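Local atomic coordinates of 2-hydroxyisobutyryl-CoA synthetase (Aquincola tertiaricarbonis, PDB entry 6HDY), a protein that belongs to the ANL superfamily of AMP-binding enzymes, built from a large N-terminal domain and a smaller C-terminal domain. Residues W156-R161 with N286-E291; A217-P222 with F248-P253; P253-P258 with A270-C275; D295-W300 with P360-G365. All coordinates share one frame; numbering follows the deposited sequence.

Interaction 1 of 4, residues W156-R161 with N286-E291; sequences WGMGIR and NVAGTE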
# COMPACT_ATOMS: atom_id res chain seq x y z
N TRP A 156 0.63 -11.74 18.81
CA TRP A 156 0.83 -11.74 20.26
C TRP A 156 1.62 -13.02 20.61
O TRP A 156 2.55 -12.96 21.42
CB TRP A 156 -0.53 -11.68 21.00
CG TRP A 156 -0.40 -11.76 22.49
CD1 TRP A 156 -0.11 -12.86 23.23
CD2 TRP A 156 -0.55 -10.68 23.42
NE1 TRP A 156 -0.01 -12.53 24.56
CE2 TRP A 156 -0.29 -11.20 24.71
CE3 TRP A 156 -0.87 -9.32 23.29
CZ2 TRP A 156 -0.37 -10.42 25.86
CZ3 TRP A 156 -0.93 -8.54 24.43
CH2 TRP A 156 -0.67 -9.08 25.70
N GLY A 157 1.28 -14.12 19.94
CA GLY A 157 1.98 -15.40 20.09
C GLY A 157 3.45 -15.36 19.73
O GLY A 157 4.24 -16.20 20.20
N MET A 158 3.84 -14.39 18.88
CA MET A 158 5.22 -14.15 18.46
C MET A 158 5.94 -13.18 19.42
O MET A 158 7.10 -12.83 19.20
CB MET A 158 5.26 -13.61 17.03
CG MET A 158 4.56 -14.49 16.02
SD MET A 158 4.62 -13.74 14.37
CE MET A 158 4.07 -15.16 13.33
N GLY A 159 5.24 -12.79 20.49
CA GLY A 159 5.76 -11.85 21.47
C GLY A 159 5.63 -10.39 21.09
O GLY A 159 6.23 -9.53 21.75
N ILE A 160 4.86 -10.08 20.00
CA ILE A 160 4.59 -8.71 19.55
C ILE A 160 3.51 -8.13 20.48
O ILE A 160 2.56 -8.83 20.83
CB ILE A 160 4.24 -8.59 18.02
CG1 ILE A 160 5.18 -9.46 17.13
CG2 ILE A 160 4.28 -7.12 17.56
CD1 ILE A 160 4.73 -9.63 15.66
N ARG A 161 3.69 -6.89 20.92
CA ARG A 161 2.80 -6.30 21.92
C ARG A 161 2.19 -4.95 21.58
O ARG A 161 2.78 -4.22 20.79
CB ARG A 161 3.59 -6.16 23.25
CG ARG A 161 3.98 -7.49 23.91
CD ARG A 161 2.78 -8.25 24.45
NE ARG A 161 3.17 -9.52 25.09
CZ ARG A 161 3.19 -10.70 24.48
NH1 ARG A 161 2.89 -10.80 23.19
NH2 ARG A 161 3.55 -11.78 25.15
N ASN A 286 -2.92 -18.53 9.87
CA ASN A 286 -3.49 -19.76 10.47
C ASN A 286 -2.42 -20.88 10.66
O ASN A 286 -2.63 -21.87 11.37
CB ASN A 286 -4.70 -20.25 9.65
CG ASN A 286 -4.31 -20.83 8.31
OD1 ASN A 286 -3.94 -20.12 7.40
ND2 ASN A 286 -4.33 -22.14 8.17
N VAL A 287 -1.30 -20.73 9.97
CA VAL A 287 -0.10 -21.56 10.13
C VAL A 287 0.99 -20.55 10.49
O VAL A 287 1.21 -19.59 9.74
CB VAL A 287 0.27 -22.52 8.96
CG1 VAL A 287 -0.75 -23.66 8.84
CG2 VAL A 287 0.43 -21.78 7.63
N ALA A 288 1.53 -20.67 11.72
CA ALA A 288 2.52 -19.73 12.25
C ALA A 288 3.27 -20.24 13.45
O ALA A 288 2.67 -20.80 14.37
CB ALA A 288 1.85 -18.39 12.61
N GLY A 289 4.56 -19.93 13.48
CA GLY A 289 5.41 -20.23 14.63
C GLY A 289 5.14 -19.28 15.78
O GLY A 289 4.52 -18.21 15.61
N THR A 290 5.53 -19.69 17.00
CA THR A 290 5.31 -18.86 18.20
C THR A 290 6.67 -18.50 18.82
O THR A 290 7.69 -19.02 18.39
CB THR A 290 4.32 -19.52 19.16
OG1 THR A 290 4.95 -20.63 19.78
CG2 THR A 290 3.03 -19.97 18.49
N GLU A 291 6.70 -17.58 19.80
CA GLU A 291 7.96 -17.18 20.44
C GLU A 291 8.77 -18.38 20.99
O GLU A 291 9.99 -18.39 20.81
CB GLU A 291 7.75 -16.12 21.52
CG GLU A 291 9.06 -15.53 22.03
CD GLU A 291 8.94 -14.42 23.05
OE1 GLU A 291 7.80 -14.09 23.45
OE2 GLU A 291 9.99 -13.87 23.43

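Interaction 2 of 4, residues A217-P222 with F248-P253; sequences AFYGTP and FFSGEP. With 8LQ ([[(2~{R},3~{S},4~{R},5~{R})-5-(6-aminopurin-9-yl)-3,4-bis(oxidanyl)oxolan-2-yl]methoxy-oxidanyl-phosphoryl] (3~{S})-3-oxidanylbutanoate), chain C; 3HL ((3S)-3-hydroxybutanoic acid), chain B.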
# COMPACT_ATOMS: atom_id res chain seq x y z
N ALA A 217 9.22 -5.00 15.48
CA ALA A 217 8.88 -6.07 14.56
C ALA A 217 8.87 -5.66 13.09
O ALA A 217 8.64 -4.50 12.76
CB ALA A 217 7.55 -6.72 14.95
N PHE A 218 9.20 -6.63 12.22
CA PHE A 218 9.27 -6.43 10.77
C PHE A 218 8.50 -7.52 10.09
O PHE A 218 8.68 -8.68 10.43
CB PHE A 218 10.73 -6.50 10.27
CG PHE A 218 10.92 -6.37 8.77
CD1 PHE A 218 10.85 -7.49 7.94
CD2 PHE A 218 11.20 -5.14 8.19
CE1 PHE A 218 11.03 -7.37 6.57
CE2 PHE A 218 11.40 -5.02 6.82
CZ PHE A 218 11.31 -6.13 6.02
N TYR A 219 7.70 -7.15 9.07
CA TYR A 219 6.99 -8.11 8.23
C TYR A 219 7.35 -7.92 6.77
O TYR A 219 7.36 -6.79 6.26
CB TYR A 219 5.44 -8.02 8.41
CG TYR A 219 4.69 -8.86 7.39
CD1 TYR A 219 4.45 -10.22 7.62
CD2 TYR A 219 4.29 -8.33 6.17
CE1 TYR A 219 3.80 -11.00 6.67
CE2 TYR A 219 3.66 -9.11 5.21
CZ TYR A 219 3.41 -10.45 5.46
OH TYR A 219 2.83 -11.21 4.49
N GLY A 220 7.54 -9.05 6.07
CA GLY A 220 7.71 -9.10 4.63
C GLY A 220 8.02 -10.51 4.18
O GLY A 220 7.67 -11.46 4.87
N THR A 221 8.74 -10.65 3.04
CA THR A 221 9.19 -11.96 2.55
C THR A 221 10.59 -12.25 3.08
O THR A 221 11.35 -11.29 3.29
CB THR A 221 9.18 -12.08 1.00
OG1 THR A 221 10.11 -11.16 0.43
CG2 THR A 221 7.76 -11.96 0.38
N PRO A 222 10.97 -13.54 3.28
CA PRO A 222 12.35 -13.83 3.72
C PRO A 222 13.40 -13.29 2.75
O PRO A 222 14.46 -12.89 3.19
CB PRO A 222 12.39 -15.36 3.82
CG PRO A 222 10.95 -15.80 3.83
CD PRO A 222 10.20 -14.78 3.05
N PHE A 248 8.88 -11.44 10.96
CA PHE A 248 7.94 -12.52 10.70
C PHE A 248 7.56 -12.50 9.25
O PHE A 248 7.31 -11.44 8.70
CB PHE A 248 6.75 -12.53 11.68
CG PHE A 248 5.70 -11.45 11.56
CD1 PHE A 248 5.95 -10.16 12.04
CD2 PHE A 248 4.42 -11.74 11.10
CE1 PHE A 248 4.96 -9.18 11.99
CE2 PHE A 248 3.42 -10.76 11.06
CZ PHE A 248 3.71 -9.48 11.47
N PHE A 249 7.65 -13.64 8.60
CA PHE A 249 7.52 -13.71 7.15
C PHE A 249 6.49 -14.70 6.66
O PHE A 249 6.27 -15.76 7.27
CB PHE A 249 8.90 -14.13 6.51
CG PHE A 249 10.16 -13.39 6.96
CD1 PHE A 249 10.31 -12.03 6.72
CD2 PHE A 249 11.22 -14.09 7.55
CE1 PHE A 249 11.48 -11.37 7.10
CE2 PHE A 249 12.39 -13.42 7.93
CZ PHE A 249 12.52 -12.07 7.69
N SER A 250 5.97 -14.39 5.47
CA SER A 250 5.06 -15.25 4.71
C SER A 250 5.30 -14.98 3.22
O SER A 250 5.98 -14.01 2.87
CB SER A 250 3.61 -14.98 5.10
OG SER A 250 3.13 -13.81 4.48
N GLY A 251 4.78 -15.86 2.37
CA GLY A 251 4.85 -15.66 0.94
C GLY A 251 5.62 -16.69 0.16
O GLY A 251 5.33 -16.90 -1.02
N GLU A 252 6.59 -17.36 0.81
CA GLU A 252 7.49 -18.32 0.16
C GLU A 252 8.32 -19.03 1.23
O GLU A 252 8.44 -18.49 2.33
CB GLU A 252 8.46 -17.56 -0.78
CG GLU A 252 9.17 -16.40 -0.08
CD GLU A 252 10.35 -15.77 -0.79
OE1 GLU A 252 10.52 -16.00 -2.00
OE2 GLU A 252 11.09 -15.01 -0.13
N PRO A 253 8.98 -20.17 0.94
CA PRO A 253 9.87 -20.78 1.95
C PRO A 253 11.06 -19.86 2.28
O PRO A 253 11.40 -18.96 1.51
CB PRO A 253 10.35 -22.08 1.27
CG PRO A 253 9.37 -22.33 0.15
CD PRO A 253 8.99 -20.95 -0.32
N9 8LQ C . 3.89 -19.72 0.72
C8 8LQ C . 3.26 -18.74 1.40
N7 8LQ C . 3.75 -18.71 2.64
C5 8LQ C . 4.67 -19.69 2.74
C6 8LQ C . 5.50 -20.08 3.73
N6 8LQ C . 5.43 -19.46 4.90
N1 8LQ C . 6.37 -21.09 3.57
C2 8LQ C . 6.46 -21.75 2.34
N3 8LQ C . 5.65 -21.29 1.32
C4 8LQ C . 4.75 -20.30 1.54
CAA 8LQ C . -0.81 -13.88 1.57
CAZ 8LQ C . 0.34 -14.66 2.26
OAE 8LQ C . 1.55 -13.93 2.14
CAL 8LQ C . 0.55 -16.06 1.65
CAS 8LQ C . 0.79 -15.96 0.14
OAC 8LQ C . 1.89 -15.63 -0.29
OAQ 8LQ C . -0.32 -16.19 -0.65
PBC 8LQ C . -0.23 -16.43 -2.23
OAH 8LQ C . 0.32 -15.06 -2.81
OAD 8LQ C . -1.52 -16.83 -2.83
O5' 8LQ C . 0.82 -17.59 -2.39
C5' 8LQ C . 0.58 -18.78 -1.64
C4' 8LQ C . 1.70 -19.76 -1.88
O4' 8LQ C . 2.96 -19.17 -1.47
C3' 8LQ C . 1.48 -20.90 -0.98
O3' 8LQ C . 0.58 -21.87 -1.59
C2' 8LQ C . 2.91 -21.43 -0.83
O2' 8LQ C . 3.35 -22.15 -2.05
C1' 8LQ C . 3.69 -20.14 -0.70
CA 3HL B . 0.55 -15.42 0.91
CB 3HL B . -0.82 -14.72 0.82
OG1 3HL B . -1.43 -14.50 2.08
CG2 3HL B . -0.71 -13.38 0.16
C 3HL B . 0.89 -15.65 2.36
OA 3HL B . 1.10 -14.68 3.08
OB 3HL B . 0.73 -16.92 2.81
O HOH W 1 4.83 -11.33 2.31

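Interaction 3 of 4, residues P253-P258 with A270-C275; sequences PGASVP and AKVYDC. With 8LQ ([[(2~{R},3~{S},4~{R},5~{R})-5-(6-aminopurin-9-yl)-3,4-bis(oxidanyl)oxolan-2-yl]methoxy-oxidanyl-phosphoryl] (3~{S})-3-oxidanylbutanoate), chain C.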
# COMPACT_ATOMS: atom_id res chain seq x y z
N PRO A 253 8.98 -20.17 0.94
CA PRO A 253 9.87 -20.78 1.95
C PRO A 253 11.06 -19.86 2.28
O PRO A 253 11.40 -18.96 1.51
CB PRO A 253 10.35 -22.08 1.27
CG PRO A 253 9.37 -22.33 0.15
CD PRO A 253 8.99 -20.95 -0.32
N GLY A 254 11.69 -20.09 3.43
CA GLY A 254 12.84 -19.31 3.84
C GLY A 254 12.98 -19.27 5.35
O GLY A 254 14.03 -19.65 5.88
N ALA A 255 11.90 -18.86 6.02
CA ALA A 255 11.79 -18.72 7.47
C ALA A 255 11.88 -20.06 8.24
O ALA A 255 12.10 -20.05 9.45
CB ALA A 255 10.53 -17.96 7.83
N SER A 256 11.77 -21.19 7.54
CA SER A 256 11.99 -22.52 8.12
C SER A 256 13.07 -23.26 7.34
O SER A 256 13.20 -24.48 7.44
CB SER A 256 10.68 -23.30 8.23
OG SER A 256 9.93 -22.74 9.29
N VAL A 257 13.85 -22.50 6.56
CA VAL A 257 14.95 -23.03 5.75
C VAL A 257 16.27 -22.81 6.52
O VAL A 257 16.61 -21.66 6.83
CB VAL A 257 14.94 -22.48 4.29
CG1 VAL A 257 16.21 -22.83 3.54
CG2 VAL A 257 13.72 -22.99 3.53
N PRO A 258 16.94 -23.92 6.90
CA PRO A 258 18.17 -23.86 7.74
C PRO A 258 19.12 -22.65 7.60
O PRO A 258 19.15 -21.81 8.52
CB PRO A 258 18.87 -25.16 7.37
CG PRO A 258 17.74 -26.11 7.17
CD PRO A 258 16.58 -25.33 6.61
N ALA A 270 18.02 -10.68 15.63
CA ALA A 270 16.63 -10.81 16.06
C ALA A 270 16.12 -12.22 15.78
O ALA A 270 16.84 -12.99 15.16
CB ALA A 270 15.77 -9.78 15.32
N LYS A 271 14.91 -12.56 16.26
CA LYS A 271 14.28 -13.86 16.01
C LYS A 271 13.48 -13.80 14.71
O LYS A 271 12.95 -12.75 14.37
CB LYS A 271 13.36 -14.27 17.16
CG LYS A 271 14.12 -14.83 18.36
CD LYS A 271 13.20 -15.34 19.45
CE LYS A 271 12.85 -16.80 19.30
NZ LYS A 271 12.57 -17.41 20.62
N VAL A 272 13.41 -14.94 13.99
CA VAL A 272 12.66 -15.05 12.75
C VAL A 272 11.46 -15.96 12.99
O VAL A 272 11.60 -16.99 13.63
CB VAL A 272 13.55 -15.50 11.56
CG1 VAL A 272 12.71 -16.04 10.40
CG2 VAL A 272 14.44 -14.36 11.07
N TYR A 273 10.27 -15.56 12.51
CA TYR A 273 9.07 -16.39 12.63
C TYR A 273 8.52 -16.69 11.27
O TYR A 273 8.52 -15.82 10.41
CB TYR A 273 8.01 -15.74 13.51
CG TYR A 273 8.50 -15.57 14.93
CD1 TYR A 273 8.89 -16.68 15.69
CD2 TYR A 273 8.70 -14.31 15.47
CE1 TYR A 273 9.38 -16.53 16.98
CE2 TYR A 273 9.16 -14.15 16.78
CZ TYR A 273 9.49 -15.26 17.53
OH TYR A 273 9.98 -15.11 18.80
N ASP A 274 8.06 -17.93 11.08
CA ASP A 274 7.45 -18.41 9.86
C ASP A 274 5.92 -18.39 10.04
O ASP A 274 5.42 -18.76 11.11
CB ASP A 274 7.94 -19.83 9.52
CG ASP A 274 7.69 -20.34 8.10
OD1 ASP A 274 7.51 -19.51 7.18
OD2 ASP A 274 7.76 -21.57 7.90
N CYS A 275 5.20 -17.89 9.02
CA CYS A 275 3.73 -17.88 8.96
C CYS A 275 3.29 -17.90 7.49
O CYS A 275 4.11 -17.69 6.61
CB CYS A 275 3.10 -16.72 9.73
SG CYS A 275 3.35 -15.08 9.01
N9 8LQ C . 3.89 -19.72 0.72
C8 8LQ C . 3.26 -18.74 1.40
N7 8LQ C . 3.75 -18.71 2.64
C5 8LQ C . 4.67 -19.69 2.74
C6 8LQ C . 5.50 -20.08 3.73
N6 8LQ C . 5.43 -19.46 4.90
N1 8LQ C . 6.37 -21.09 3.57
C2 8LQ C . 6.46 -21.75 2.34
N3 8LQ C . 5.65 -21.29 1.32
C4 8LQ C . 4.75 -20.30 1.54
CAA 8LQ C . -0.81 -13.88 1.57
CAZ 8LQ C . 0.34 -14.66 2.26
OAE 8LQ C . 1.55 -13.93 2.14
CAL 8LQ C . 0.55 -16.06 1.65
CAS 8LQ C . 0.79 -15.96 0.14
OAC 8LQ C . 1.89 -15.63 -0.29
OAQ 8LQ C . -0.32 -16.19 -0.65
PBC 8LQ C . -0.23 -16.43 -2.23
OAH 8LQ C . 0.32 -15.06 -2.81
OAD 8LQ C . -1.52 -16.83 -2.83
O5' 8LQ C . 0.82 -17.59 -2.39
C5' 8LQ C . 0.58 -18.78 -1.64
C4' 8LQ C . 1.70 -19.76 -1.88
O4' 8LQ C . 2.96 -19.17 -1.47
C3' 8LQ C . 1.48 -20.90 -0.98
O3' 8LQ C . 0.58 -21.87 -1.59
C2' 8LQ C . 2.91 -21.43 -0.83
O2' 8LQ C . 3.35 -22.15 -2.05
C1' 8LQ C . 3.69 -20.14 -0.70
O HOH W 2 8.94 -18.63 5.02

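Interaction 4 of 4, residues D295-W300 with P360-G365; sequences DGMLCW and PRLPQG. With SO4 (sulfate ion), chain E.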
# COMPACT_ATOMS: atom_id res chain seq x y z
N ASP A 295 10.56 -22.74 15.72
CA ASP A 295 10.91 -23.44 14.48
C ASP A 295 9.63 -23.95 13.81
O ASP A 295 8.74 -24.51 14.47
CB ASP A 295 11.93 -24.57 14.69
CG ASP A 295 13.28 -24.10 15.21
OD1 ASP A 295 13.89 -23.21 14.57
OD2 ASP A 295 13.75 -24.65 16.22
N GLY A 296 9.53 -23.70 12.52
CA GLY A 296 8.37 -24.11 11.75
C GLY A 296 7.12 -23.35 12.13
O GLY A 296 7.18 -22.18 12.54
N MET A 297 5.96 -24.01 11.99
CA MET A 297 4.68 -23.36 12.24
C MET A 297 3.71 -24.26 12.94
O MET A 297 3.73 -25.45 12.72
CB MET A 297 4.04 -22.93 10.90
CG MET A 297 4.87 -21.94 10.10
SD MET A 297 4.08 -21.35 8.57
CE MET A 297 4.20 -22.76 7.54
N LEU A 298 2.82 -23.68 13.75
CA LEU A 298 1.72 -24.42 14.36
C LEU A 298 0.48 -24.21 13.46
O LEU A 298 0.37 -23.18 12.79
CB LEU A 298 1.40 -23.87 15.76
CG LEU A 298 2.44 -24.02 16.89
CD1 LEU A 298 1.80 -23.75 18.22
CD2 LEU A 298 3.17 -25.40 16.86
N CYS A 299 -0.45 -25.17 13.45
CA CYS A 299 -1.71 -25.11 12.72
C CYS A 299 -2.74 -24.65 13.72
O CYS A 299 -3.19 -25.45 14.53
CB CYS A 299 -2.08 -26.48 12.15
SG CYS A 299 -0.85 -27.18 11.03
N TRP A 300 -3.10 -23.36 13.69
CA TRP A 300 -4.10 -22.77 14.59
C TRP A 300 -5.49 -23.22 14.11
O TRP A 300 -6.20 -22.50 13.43
CB TRP A 300 -3.94 -21.25 14.62
CG TRP A 300 -2.62 -20.78 15.14
CD1 TRP A 300 -1.40 -20.97 14.57
CD2 TRP A 300 -2.40 -19.96 16.30
NE1 TRP A 300 -0.42 -20.37 15.32
CE2 TRP A 300 -1.00 -19.73 16.39
CE3 TRP A 300 -3.24 -19.40 17.28
CZ2 TRP A 300 -0.43 -18.95 17.41
CZ3 TRP A 300 -2.67 -18.64 18.30
CH2 TRP A 300 -1.29 -18.41 18.36
N PRO A 360 -1.32 -29.16 15.99
CA PRO A 360 -0.36 -29.89 15.13
C PRO A 360 0.66 -28.87 14.61
O PRO A 360 0.38 -27.65 14.60
CB PRO A 360 -1.23 -30.40 13.97
CG PRO A 360 -2.64 -30.30 14.45
CD PRO A 360 -2.64 -29.09 15.34
N ARG A 361 1.83 -29.35 14.22
CA ARG A 361 2.94 -28.51 13.81
C ARG A 361 3.47 -28.92 12.43
O ARG A 361 3.41 -30.09 12.05
CB ARG A 361 4.06 -28.66 14.87
CG ARG A 361 5.22 -27.67 14.77
CD ARG A 361 6.18 -27.86 15.93
NE ARG A 361 7.09 -26.73 16.08
CZ ARG A 361 7.98 -26.59 17.06
NH1 ARG A 361 8.08 -27.53 18.01
NH2 ARG A 361 8.78 -25.54 17.10
N LEU A 362 4.04 -27.95 11.72
CA LEU A 362 4.78 -28.09 10.47
C LEU A 362 6.22 -27.74 10.91
O LEU A 362 6.63 -26.58 10.84
CB LEU A 362 4.25 -27.15 9.38
CG LEU A 362 2.72 -27.15 9.13
CD1 LEU A 362 2.35 -26.20 7.99
CD2 LEU A 362 2.19 -28.56 8.83
N PRO A 363 6.97 -28.75 11.45
CA PRO A 363 8.31 -28.47 12.02
C PRO A 363 9.36 -27.85 11.09
O PRO A 363 10.33 -27.25 11.58
CB PRO A 363 8.78 -29.85 12.50
CG PRO A 363 7.57 -30.64 12.65
CD PRO A 363 6.63 -30.18 11.61
N GLN A 364 9.18 -28.05 9.77
CA GLN A 364 10.10 -27.55 8.75
C GLN A 364 9.38 -26.60 7.80
O GLN A 364 9.86 -26.32 6.69
CB GLN A 364 10.71 -28.75 8.02
CG GLN A 364 11.74 -29.50 8.86
CD GLN A 364 11.66 -30.99 8.68
OE1 GLN A 364 12.00 -31.53 7.62
NE2 GLN A 364 11.23 -31.68 9.73
N GLY A 365 8.25 -26.08 8.28
CA GLY A 365 7.36 -25.20 7.54
C GLY A 365 6.87 -25.91 6.28
O GLY A 365 6.64 -27.12 6.29
S SO4 E . 10.82 -28.54 19.80
O1 SO4 E . 9.50 -29.15 20.03
O2 SO4 E . 10.69 -27.21 19.20
O3 SO4 E . 11.53 -28.40 21.08
O4 SO4 E . 11.58 -29.40 18.89
O HOH W 3 6.31 -23.71 15.44
O HOH W 4 11.54 -24.44 18.22

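Interaction 1 of 4, residues W156-R161 with N286-E291
Met158 and Glu291 bring their CA atoms closest across the contact, and the bond that joins the segments lies beside them. Glu291 N donates to Gly157 O at 2.8 Å, nearly straight at 166° and in the plane of the carbonyl. The same oxygen also has Thr290 CB against it, 3.5 Å away. Met158 is the side chain to follow. Its CB heads away from 286-291, but chi1 of -56° sets CG beside the backbone N, and CG passes Gly289 O at 3.7 Å. From there the chain runs extended. SD lies against Phe248, and CE finishes near both Gly289 O and the methyl of Ala288, 4.0 Å from Ala288 CB. On the other flank the extended Glu291 chain carries OE1 to within 3.6 Å of Gly159 CA. Gly159, just past the helix and with positive phi, closes it in a Schellman motif. Arg161 folds back on that end: its NH1 reaches Trp156 O at 2.8 Å, in the guanidinium plane and on a carbonyl lone pair, while Gly159 N uses the same oxygen. Trp156 CE2 lies over the centre of the guanidinium, and NH1 stands over the indole face toward its rim. The contact therefore sets the C-terminal end of helix 141-157 against short strand 287-288 and the residues after it. Met158 packs onto strands 246-249 and 271-274 through Phe248 and Tyr273, and Glu291 also rests on Tyr273.

Interaction 2 of 4, residues A217-P222 with F248-P253
Tyr219 and Phe248 meet through contrasting first torsions. Tyr219 has CG anti to the backbone N (chi1 171°), whereas Phe248 tucks CG between its backbone N and carbonyl carbon (chi1 71°). The side chains cross at about a right angle, with Tyr219 CB over the Phe248 ring in a CH-pi contact, 4.0 Å from the centroid. Tyr219 CD1 sits over that same ring, toward its rim. The two strands run parallel, and Phe248 N donates to Phe218 O at 2.8 Å, almost along the C=O axis. A second CH-pi contact puts Pro222 CA squarely over the centre of the Phe249 ring, 3.9 Å from its centroid. The unit is a beta-alpha-beta crossover: strand 217-220, helix 222-234, strand 246-249. Thr221 OG1 caps that helix at Tyr224 N and also bonds to Phe465 O. Glu252 OE2 bonds to Ser223 OG and lies 3.3 Å from Pro222 CD. Where the second strand runs out, Tyr219 OH and Ser250 OG are hydrogen-bonded at 2.6 Å, and a water links Tyr219 OH to Ser250 O. Ser250 OG also lies 2.8 Å from 8LQ OAE and 2.6 Å from 3HL OA. The two ligands overlap in space, so they must be alternative occupants. Ser250 OG is thus shared between Tyr219 OH and whichever ligand is present, and one hydroxyl proton cannot serve every acceptor within reach.

Interaction 3 of 4, residues P253-P258 with A270-C275
Asp274 OD1, with Ala255 CB resting against it, accepts from two donors. One is the amino group of the ligand 8LQ, N6, at 3.1 Å; the other is a water, 2.7 Å from OD1. That water in turn accepts from Ala255 N at 3.1 Å, so it bridges the loop to the carboxylate. The setting is the adenine end of the 8LQ pocket in an AMP-binding enzyme, where strand 271-274 forms an edge of the parallel sheet and a type I beta turn from Gly254 to Val257 lies against it. Chi1 of -165° carries Asp274 CG anti to its backbone N, and the two carboxylate oxygens divide the work. OD1 serves the adenine and the water, while OD2 takes a bond from Ser256 OG at 2.8 Å, the hydroxyl coming from above the carboxylate plane, 42° out of it. Held at OD2 by Ser256 and at OD1 by the ligand and the water, the carboxylate has little freedom to rotate. One residue further on, Cys275 O accepts from the same N6 at 2.8 Å, so the amino group is read by a side chain and a backbone carbonyl together. The turn begins at Gly254, with Val257 N bonded back to Gly254 O, and delivers Ala255 to the strand. There the alanine methyl also packs on Val272, with CB and CG1 3.9 Å apart.

Interaction 4 of 4, residues D295-W300 with P360-G365
Arg361 NH2 donates to Asp295 O at 2.8 Å, on a carbonyl lone pair, with NE adding a weak second bond to that oxygen. The other end of the guanidinium faces a sulfate ion, probably from the crystallisation liquor, with Arg361 NH1 2.9 Å from its O2. Arg361 can reach this far because its chain is extended from CG to NE; on the way its CG is packed by Leu298 CD2 at 3.7 Å. On the face that carries Met297 and Leu362, Met297 CE bends onto Leu362 CD1, 3.9 Å away, and Cys299 SG touches Leu362 CD2 at 4.0 Å. The backbone sets this register. Leu362 N gives Met297 O a bond of 2.7 Å that is essentially straight, and Cys299 N pairs with Pro360 O. Leu362 O is held twice, by Met297 N and by Gly365 N of the type I turn, from opposite faces of its plane. Further out, Asp295 OD1 forms a salt bridge with Lys261, and the Met297 side chain comes within about 4 Å of 8LQ. Together these are paired strands of a small antiparallel sheet, 297-299 between 287-288 and 361-362, beside the ligand pocket.

Overall arrangement
From the N terminus, interaction 1 opens at the end of helix 141-157 and closes only at 286-291, spanning a long loop. Interactions 2 and 3 both fall within that span, one after the other and sharing Pro253: the first joins neighbouring strands 217-220 and 246-249, the second brings the loop after 246-249 onto edge strand 271-274. Interaction 4 starts once interaction 1 has closed, with no helix among the 59 residues between its segments. Segment 286-291 links the two sheets, since Gly289 bonds to Asp274 on one side and Ala288 to Leu298 on the other. Interactions 2 and 3 touch 8LQ directly, and interaction 4 approaches it through Met297.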